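Local atomic coordinates of nitrite oxidoreductase subunit C (Kuenenia stuttgartiensis, PDB entry 7B04), a protein that binds a b-type heme and calcium ions and probably relays electrons as a subunit of the filament-forming nitrite oxidoreductase complex of an anammox bacterium. Residues W167-E172 against D253-K257; H104-Y110 against F267-L271. All blocks are in the same frame, centred on the assembly; numbering follows the deposited sequence.

Interaction 1. Residues W167-E172 against D253-K257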
ATOM      1  N   TRP C 167       6.436  20.031  42.835  1.00 22.46           N
ATOM      2  CA  TRP C 167       5.110  19.435  42.863  1.00 28.21           C
ATOM      3  C   TRP C 167       4.519  19.428  41.460  1.00 27.67           C
ATOM      4  O   TRP C 167       4.606  20.421  40.732  1.00 28.24           O
ATOM      5  CB  TRP C 167       4.180  20.194  43.810  1.00 28.15           C
ATOM      6  CG  TRP C 167       2.760  19.732  43.704  1.00 28.43           C
ATOM      7  CD1 TRP C 167       2.227  18.594  44.237  1.00 25.73           C
ATOM      8  CD2 TRP C 167       1.696  20.380  42.997  1.00 21.02           C
ATOM      9  NE1 TRP C 167       0.894  18.501  43.917  1.00 17.67           N
ATOM     10  CE2 TRP C 167       0.545  19.585  43.153  1.00 22.45           C
ATOM     11  CE3 TRP C 167       1.603  21.559  42.252  1.00 21.99           C
ATOM     12  CZ2 TRP C 167      -0.683  19.930  42.594  1.00 25.75           C
ATOM     13  CZ3 TRP C 167       0.382  21.900  41.698  1.00 28.40           C
ATOM     14  CH2 TRP C 167      -0.744  21.089  41.872  1.00 24.35           C
ATOM     15  N   LYS C 168       3.912  18.306  41.087  1.00 23.61           N
ATOM     16  CA  LYS C 168       3.304  18.141  39.775  1.00 25.38           C
ATOM     17  C   LYS C 168       1.848  17.730  39.939  1.00 26.28           C
ATOM     18  O   LYS C 168       1.547  16.761  40.643  1.00 23.27           O
ATOM     19  CB  LYS C 168       4.069  17.105  38.947  1.00 23.90           C
ATOM     20  CG  LYS C 168       5.503  17.504  38.640  1.00 21.89           C
ATOM     21  CD  LYS C 168       6.201  16.464  37.784  1.00 25.88           C
ATOM     22  CE  LYS C 168       7.625  16.881  37.459  1.00 27.10           C
ATOM     23  NZ  LYS C 168       8.494  16.883  38.670  1.00 30.45           N
ATOM     24  N   ALA C 169       0.950  18.470  39.283  1.00 24.16           N
ATOM     25  CA  ALA C 169      -0.475  18.178  39.397  1.00 22.74           C
ATOM     26  C   ALA C 169      -0.823  16.844  38.751  1.00 25.74           C
ATOM     27  O   ALA C 169      -1.682  16.111  39.255  1.00 27.99           O
ATOM     28  CB  ALA C 169      -1.298  19.304  38.773  1.00 23.96           C
ATOM     29  N   ASP C 170      -0.177  16.514  37.629  1.00 26.05           N
ATOM     30  CA  ASP C 170      -0.455  15.241  36.973  1.00 24.31           C
ATOM     31  C   ASP C 170      -0.037  14.061  37.840  1.00 26.27           C
ATOM     32  O   ASP C 170      -0.668  13.000  37.789  1.00 28.97           O
ATOM     33  CB  ASP C 170       0.238  15.183  35.611  1.00 27.86           C
ATOM     34  CG  ASP C 170       1.737  15.393  35.704  1.00 31.44           C
ATOM     35  OD1 ASP C 170       2.237  15.679  36.811  1.00 34.59           O
ATOM     36  OD2 ASP C 170       2.417  15.273  34.663  1.00 27.92           O
ATOM     37  N   TRP C 171       1.022  14.223  38.637  1.00 23.01           N
ATOM     38  CA  TRP C 171       1.426  13.161  39.551  1.00 25.78           C
ATOM     39  C   TRP C 171       0.355  12.891  40.599  1.00 29.25           C
ATOM     40  O   TRP C 171       0.206  11.751  41.054  1.00 30.75           O
ATOM     41  CB  TRP C 171       2.761  13.507  40.212  1.00 28.87           C
ATOM     42  CG  TRP C 171       3.931  13.347  39.287  1.00 27.66           C
ATOM     43  CD1 TRP C 171       3.891  13.230  37.927  1.00 27.76           C
ATOM     44  CD2 TRP C 171       5.314  13.268  39.655  1.00 31.81           C
ATOM     45  NE1 TRP C 171       5.162  13.094  37.426  1.00 24.77           N
ATOM     46  CE2 TRP C 171       6.054  13.112  38.464  1.00 25.91           C
ATOM     47  CE3 TRP C 171       5.999  13.318  40.872  1.00 32.54           C
ATOM     48  CZ2 TRP C 171       7.442  13.007  38.457  1.00 26.16           C
ATOM     49  CZ3 TRP C 171       7.379  13.213  40.863  1.00 33.43           C
ATOM     50  CH2 TRP C 171       8.085  13.060  39.663  1.00 25.24           C
ATOM     51  N   GLU C 172      -0.394  13.922  40.998  1.00 29.31           N
ATOM     52  CA  GLU C 172      -1.527  13.700  41.891  1.00 29.61           C
ATOM     53  C   GLU C 172      -2.573  12.817  41.225  1.00 25.42           C
ATOM     54  O   GLU C 172      -3.108  11.894  41.850  1.00 26.17           O
ATOM     55  CB  GLU C 172      -2.149  15.038  42.295  1.00 24.59           C
ATOM     56  CG  GLU C 172      -1.309  15.892  43.233  1.00 25.21           C
ATOM     57  CD  GLU C 172      -1.354  15.413  44.670  1.00 30.05           C
ATOM     58  OE1 GLU C 172      -2.313  14.701  45.035  1.00 39.47           O
ATOM     59  OE2 GLU C 172      -0.439  15.767  45.439  1.00 39.76           O
ATOM     60  N   ASP C 253       7.437  14.383  49.707  1.00 26.65           N
ATOM     61  CA  ASP C 253       6.106  13.998  49.260  1.00 26.43           C
ATOM     62  C   ASP C 253       5.158  15.167  49.509  1.00 30.01           C
ATOM     63  O   ASP C 253       5.554  16.208  50.043  1.00 38.61           O
ATOM     64  CB  ASP C 253       5.634  12.727  49.978  1.00 33.49           C
ATOM     65  CG  ASP C 253       4.563  11.983  49.207  1.00 44.19           C
ATOM     66  OD1 ASP C 253       4.161  12.465  48.127  1.00 36.09           O
ATOM     67  OD2 ASP C 253       4.127  10.911  49.680  1.00 49.40           O
ATOM     68  N   GLY C 254       3.897  15.000  49.129  1.00 36.16           N
ATOM     69  CA  GLY C 254       2.931  16.069  49.321  1.00 29.16           C
ATOM     70  C   GLY C 254       1.573  15.700  48.763  1.00 32.82           C
ATOM     71  O   GLY C 254       1.412  14.703  48.051  1.00 37.04           O
ATOM     72  N   CYS C 255       0.593  16.535  49.102  1.00 28.07           N
ATOM     73  CA  CYS C 255      -0.779  16.424  48.625  1.00 32.27           C
ATOM     74  C   CYS C 255      -1.245  17.797  48.157  1.00 33.13           C
ATOM     75  O   CYS C 255      -0.559  18.804  48.351  1.00 32.31           O
ATOM     76  CB  CYS C 255      -1.709  15.879  49.716  1.00 42.26           C
ATOM     77  SG  CYS C 255      -1.803  16.917  51.193  1.00 35.20           S
ATOM     78  N   SER C 256      -2.427  17.845  47.541  1.00 30.07           N
ATOM     79  CA  SER C 256      -2.886  19.085  46.932  1.00 25.79           C
ATOM     80  C   SER C 256      -4.407  19.134  46.917  1.00 28.46           C
ATOM     81  O   SER C 256      -5.089  18.149  47.205  1.00 34.29           O
ATOM     82  CB  SER C 256      -2.358  19.227  45.504  1.00 26.70           C
ATOM     83  OG  SER C 256      -1.052  18.695  45.392  1.00 34.64           O
ATOM     84  N   LYS C 257      -4.928  20.317  46.588  1.00 29.77           N
ATOM     85  CA  LYS C 257      -6.363  20.523  46.439  1.00 31.76           C
ATOM     86  C   LYS C 257      -6.595  21.735  45.549  1.00 29.29           C
ATOM     87  O   LYS C 257      -6.015  22.798  45.791  1.00 33.71           O
ATOM     88  CB  LYS C 257      -7.022  20.727  47.809  1.00 32.45           C
ATOM     89  CG  LYS C 257      -8.509  21.021  47.768  1.00 28.93           C
ATOM     90  CD  LYS C 257      -9.035  21.310  49.166  1.00 39.46           C
ATOM     91  CE  LYS C 257     -10.494  21.727  49.139  1.00 43.54           C
ATOM     92  NZ  LYS C 257     -11.002  22.066  50.499  1.00 39.01           N
TER

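Interaction 2. Residues H104-Y110 against F267-L271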
ATOM      1  N   HIS C 104       6.292  22.728  61.787  1.00 30.12           N
ATOM      2  CA  HIS C 104       7.105  21.526  61.936  1.00 25.90           C
ATOM      3  C   HIS C 104       6.849  20.847  63.274  1.00 29.19           C
ATOM      4  O   HIS C 104       6.413  21.466  64.249  1.00 29.85           O
ATOM      5  CB  HIS C 104       8.602  21.814  61.720  1.00 25.22           C
ATOM      6  CG  HIS C 104       9.294  22.448  62.886  1.00 22.03           C
ATOM      7  ND1 HIS C 104       9.704  21.733  63.991  1.00 25.46           N
ATOM      8  CD2 HIS C 104       9.702  23.722  63.094  1.00 26.24           C
ATOM      9  CE1 HIS C 104      10.306  22.545  64.841  1.00 30.88           C
ATOM     10  NE2 HIS C 104      10.319  23.758  64.319  1.00 28.78           N
ATOM     11  N   ASP C 105       7.153  19.547  63.293  1.00 31.41           N
ATOM     12  CA  ASP C 105       6.935  18.655  64.423  1.00 29.44           C
ATOM     13  C   ASP C 105       8.125  18.561  65.353  1.00 32.50           C
ATOM     14  O   ASP C 105       7.958  18.236  66.534  1.00 30.33           O
ATOM     15  CB  ASP C 105       6.755  17.220  63.895  1.00 29.79           C
ATOM     16  CG  ASP C 105       5.340  16.719  63.940  1.00 45.10           C
ATOM     17  OD1 ASP C 105       4.602  17.045  64.888  1.00 53.25           O
ATOM     18  OD2 ASP C 105       4.982  15.950  63.021  1.00 55.42           O
ATOM     19  N   GLY C 106       9.308  18.875  64.856  1.00 32.17           N
ATOM     20  CA  GLY C 106      10.531  18.430  65.471  1.00 29.15           C
ATOM     21  C   GLY C 106      11.015  17.171  64.796  1.00 29.29           C
ATOM     22  O   GLY C 106      12.162  16.755  65.005  1.00 38.66           O
ATOM     23  N   ILE C 107      10.133  16.557  64.001  1.00 23.89           N
ATOM     24  CA  ILE C 107      10.434  15.395  63.184  1.00 30.97           C
ATOM     25  C   ILE C 107      10.198  15.673  61.704  1.00 31.31           C
ATOM     26  O   ILE C 107      11.035  15.330  60.862  1.00 29.76           O
ATOM     27  CB  ILE C 107       9.599  14.180  63.644  1.00 31.01           C
ATOM     28  CG1 ILE C 107       9.918  13.835  65.101  1.00 30.62           C
ATOM     29  CG2 ILE C 107       9.835  12.986  62.737  1.00 26.58           C
ATOM     30  CD1 ILE C 107       8.886  12.950  65.765  1.00 39.52           C
ATOM     31  N   THR C 108       9.059  16.286  61.367  1.00 31.89           N
ATOM     32  CA  THR C 108       8.640  16.533  59.993  1.00 33.90           C
ATOM     33  C   THR C 108       8.365  18.016  59.782  1.00 28.41           C
ATOM     34  O   THR C 108       7.859  18.692  60.680  1.00 33.21           O
ATOM     35  CB  THR C 108       7.378  15.727  59.647  1.00 27.12           C
ATOM     36  OG1 THR C 108       7.515  14.388  60.137  1.00 32.66           O
ATOM     37  CG2 THR C 108       7.154  15.690  58.142  1.00 25.63           C
ATOM     38  N   ILE C 109       8.704  18.521  58.598  1.00 25.00           N
ATOM     39  CA  ILE C 109       8.428  19.905  58.219  1.00 21.91           C
ATOM     40  C   ILE C 109       7.385  19.921  57.107  1.00 23.57           C
ATOM     41  O   ILE C 109       7.431  19.098  56.184  1.00 24.49           O
ATOM     42  CB  ILE C 109       9.720  20.643  57.800  1.00 28.56           C
ATOM     43  CG1 ILE C 109       9.480  22.151  57.663  1.00 32.14           C
ATOM     44  CG2 ILE C 109      10.322  20.061  56.526  1.00 21.16           C
ATOM     45  CD1 ILE C 109      10.764  22.970  57.667  1.00 23.69           C
ATOM     46  N   TYR C 110       6.434  20.855  57.201  1.00 27.39           N
ATOM     47  CA  TYR C 110       5.357  20.988  56.224  1.00 27.26           C
ATOM     48  C   TYR C 110       5.309  22.430  55.737  1.00 26.06           C
ATOM     49  O   TYR C 110       5.259  23.360  56.551  1.00 29.60           O
ATOM     50  CB  TYR C 110       3.983  20.626  56.811  1.00 22.96           C
ATOM     51  CG  TYR C 110       3.842  19.253  57.434  1.00 23.43           C
ATOM     52  CD1 TYR C 110       3.343  18.174  56.709  1.00 26.89           C
ATOM     53  CD2 TYR C 110       4.170  19.047  58.761  1.00 26.66           C
ATOM     54  CE1 TYR C 110       3.198  16.916  57.302  1.00 27.43           C
ATOM     55  CE2 TYR C 110       4.030  17.806  59.353  1.00 30.77           C
ATOM     56  CZ  TYR C 110       3.544  16.746  58.624  1.00 31.95           C
ATOM     57  OH  TYR C 110       3.409  15.514  59.224  1.00 37.80           O
ATOM     58  N   PHE C 267       3.842  20.736  51.006  1.00 29.48           N
ATOM     59  CA  PHE C 267       5.020  19.901  50.827  1.00 24.74           C
ATOM     60  C   PHE C 267       5.346  19.226  52.151  1.00 24.76           C
ATOM     61  O   PHE C 267       5.248  19.844  53.215  1.00 31.81           O
ATOM     62  CB  PHE C 267       6.216  20.728  50.351  1.00 23.08           C
ATOM     63  CG  PHE C 267       6.061  21.288  48.964  1.00 19.48           C
ATOM     64  CD1 PHE C 267       6.547  20.601  47.862  1.00 15.56           C
ATOM     65  CD2 PHE C 267       5.433  22.506  48.763  1.00 25.02           C
ATOM     66  CE1 PHE C 267       6.408  21.123  46.585  1.00 17.52           C
ATOM     67  CE2 PHE C 267       5.291  23.031  47.492  1.00 22.84           C
ATOM     68  CZ  PHE C 267       5.779  22.338  46.403  1.00 21.96           C
ATOM     69  N   CYS C 268       5.734  17.957  52.083  1.00 26.25           N
ATOM     70  CA  CYS C 268       6.009  17.170  53.274  1.00 31.00           C
ATOM     71  C   CYS C 268       7.363  16.497  53.120  1.00 24.96           C
ATOM     72  O   CYS C 268       7.615  15.816  52.121  1.00 27.79           O
ATOM     73  CB  CYS C 268       4.904  16.133  53.504  1.00 25.56           C
ATOM     74  SG  CYS C 268       5.134  15.062  54.936  1.00 66.43           S
ATOM     75  N   ARG C 269       8.223  16.686  54.119  1.00 17.71           N
ATOM     76  CA  ARG C 269       9.559  16.111  54.140  1.00 22.37           C
ATOM     77  C   ARG C 269      10.014  16.023  55.587  1.00 25.50           C
ATOM     78  O   ARG C 269       9.636  16.854  56.417  1.00 22.24           O
ATOM     79  CB  ARG C 269      10.542  16.980  53.340  1.00 29.52           C
ATOM     80  CG  ARG C 269      11.535  16.253  52.435  1.00 29.93           C
ATOM     81  CD  ARG C 269      12.769  15.721  53.161  1.00 30.01           C
ATOM     82  NE  ARG C 269      13.434  16.691  54.033  1.00 29.55           N
ATOM     83  CZ  ARG C 269      14.409  17.512  53.652  1.00 29.89           C
ATOM     84  NH1 ARG C 269      14.957  18.341  54.532  1.00 27.68           N
ATOM     85  NH2 ARG C 269      14.835  17.514  52.397  1.00 26.60           N
ATOM     86  N   SER C 270      10.817  15.007  55.883  1.00 32.18           N
ATOM     87  CA  SER C 270      11.416  14.908  57.204  1.00 24.31           C
ATOM     88  C   SER C 270      12.429  16.030  57.388  1.00 30.83           C
ATOM     89  O   SER C 270      13.052  16.494  56.427  1.00 30.51           O
ATOM     90  CB  SER C 270      12.083  13.547  57.394  1.00 23.99           C
ATOM     91  OG  SER C 270      11.112  12.516  57.449  1.00 42.55           O
ATOM     92  N   LEU C 271      12.580  16.484  58.635  1.00 34.26           N
ATOM     93  CA  LEU C 271      13.519  17.570  58.901  1.00 23.76           C
ATOM     94  C   LEU C 271      14.933  17.195  58.483  1.00 24.79           C
ATOM     95  O   LEU C 271      15.691  18.051  58.013  1.00 27.31           O
ATOM     96  CB  LEU C 271      13.496  17.948  60.382  1.00 20.54           C
ATOM     97  CG  LEU C 271      12.338  18.799  60.900  1.00 25.37           C
ATOM     98  CD1 LEU C 271      12.456  18.959  62.397  1.00 21.47           C
ATOM     99  CD2 LEU C 271      12.332  20.155  60.227  1.00 30.48           C
TER

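Interaction 1. Residues W167-E172 against D253-K257
The indole of W167 overlaps the side chain of S256 obliquely along its NE1-CE2-CZ2 side, with S256 CB 3.4 Å from W167 CZ2. This is packing inside the heme-binding domain of the ethylbenzene dehydrogenase family, a beta-rich fold. The last residues of strand 162-168 and the first turn of the helix that follows meet strand 253-258 through side chains. No backbone hydrogen bond joins the two segments: even the nearer registered CA atoms, those of E172 and C255, lie 7.3 Å apart, and the contact buries 169 Å² in all. W167 reaches across because its CG lies anti to the backbone N (chi1 171°). E172 comes from the helix, its chain bent at chi2 (-77°), which sets its carboxylate carbon at the rim of the indole, in the ring plane. There W167 NE1 gives a weak hydrogen bond to E172 OE2 at 3.4 Å, with an angle of 157° at the hydrogen. A second weak bond runs to the same oxygen from S256 OG at 3.0 Å, but this hydroxyl is modelled too near the indole for its position to be trusted. Beyond the two segments W263 meets W167 edge-to-face and V233, V265 and F267 pack on it, so the ring is buried while its polar N-H has the glutamate within reach. Replacing W167 with an alanine would probably leave a gap beside S256 and W263 and deprive the E172 carboxylate of its N-H donor. On the side of strand 253-258, E172 OE2 also rests 3.3 Å from C255 CA.

Interaction 2. Residues H104-Y110 against F267-L271
I109 and L271 make the tight end of this contact: their side chains cross at about a right angle, L271 CD2 lying 3.6 Å from I109 CB. The other methyl of L271, CD1, sits 3.3 Å from G106 C, so the leucine grips the turn as well as the strand. Its backbone is fixed too, since L271 N donates to I107 O at 2.9 Å in an almost straight bond (179° at the hydrogen), the donor tilted out of the carbonyl plane. Two residues along, I109 and R269 form an antiparallel hydrogen-bonded pair, with I109 N to R269 O at 2.9 Å and the longer return bond from R269 N to I109 O at 3.3 Å. These bonds dock the beta-hairpin of strands 97-104 and 108-116 antiparallel against strand 262-270, within the beta framework of this heme-binding domain. I109 and R269 project to one face, where the R269 side chain comes about 4 Å from those of D251 and D278, ligands of a calcium ion, and its NH1 bonds to V279 O. Y110 and C268, a non-hydrogen-bonded pair, project to the other. There the cysteine's SG, anti to the backbone N (chi1 179°), comes 3.6 Å from Y110 CE1, an oblique sulfur-aromatic contact in which SG stands 50° off the normal at the ring centre. L67 and F71 of helix 64-71 also pack on the tyrosine. The outward side is looser. T108 and S270, though paired, send their side chains apart, and T108 still touches the partner strand through CG2, which lies near R269 O and 3.8 Å from C268 SG. I107 is exposed, its side chain pointing away from strand 262-270 while its carbonyl oxygen takes the bond from L271 N.

How the interactions relate
Strand 262-270 carries a segment of interaction 2 and pairs antiparallel with strand 253-258 of interaction 1 on one side and strand 108-116 of interaction 2 on the other. The centres lie about 17 Å apart, yet the two contacts touch: D253 O and C268 N, at 2.7 Å, probably share a hydrogen bond, and W167 CB packs 3.7 Å from F267 CE1. Interaction 1 is the deeper, about 8 Å from the centre of the chain against 16 Å, and consists of an indole, a carboxylate and a hydroxyl with weak bonds. Interaction 2 buries more surface, 448 Å² against 169 Å², and depends on regular backbone pairing, with the exposed I107 and the diverging T108 and S270 at its outer side.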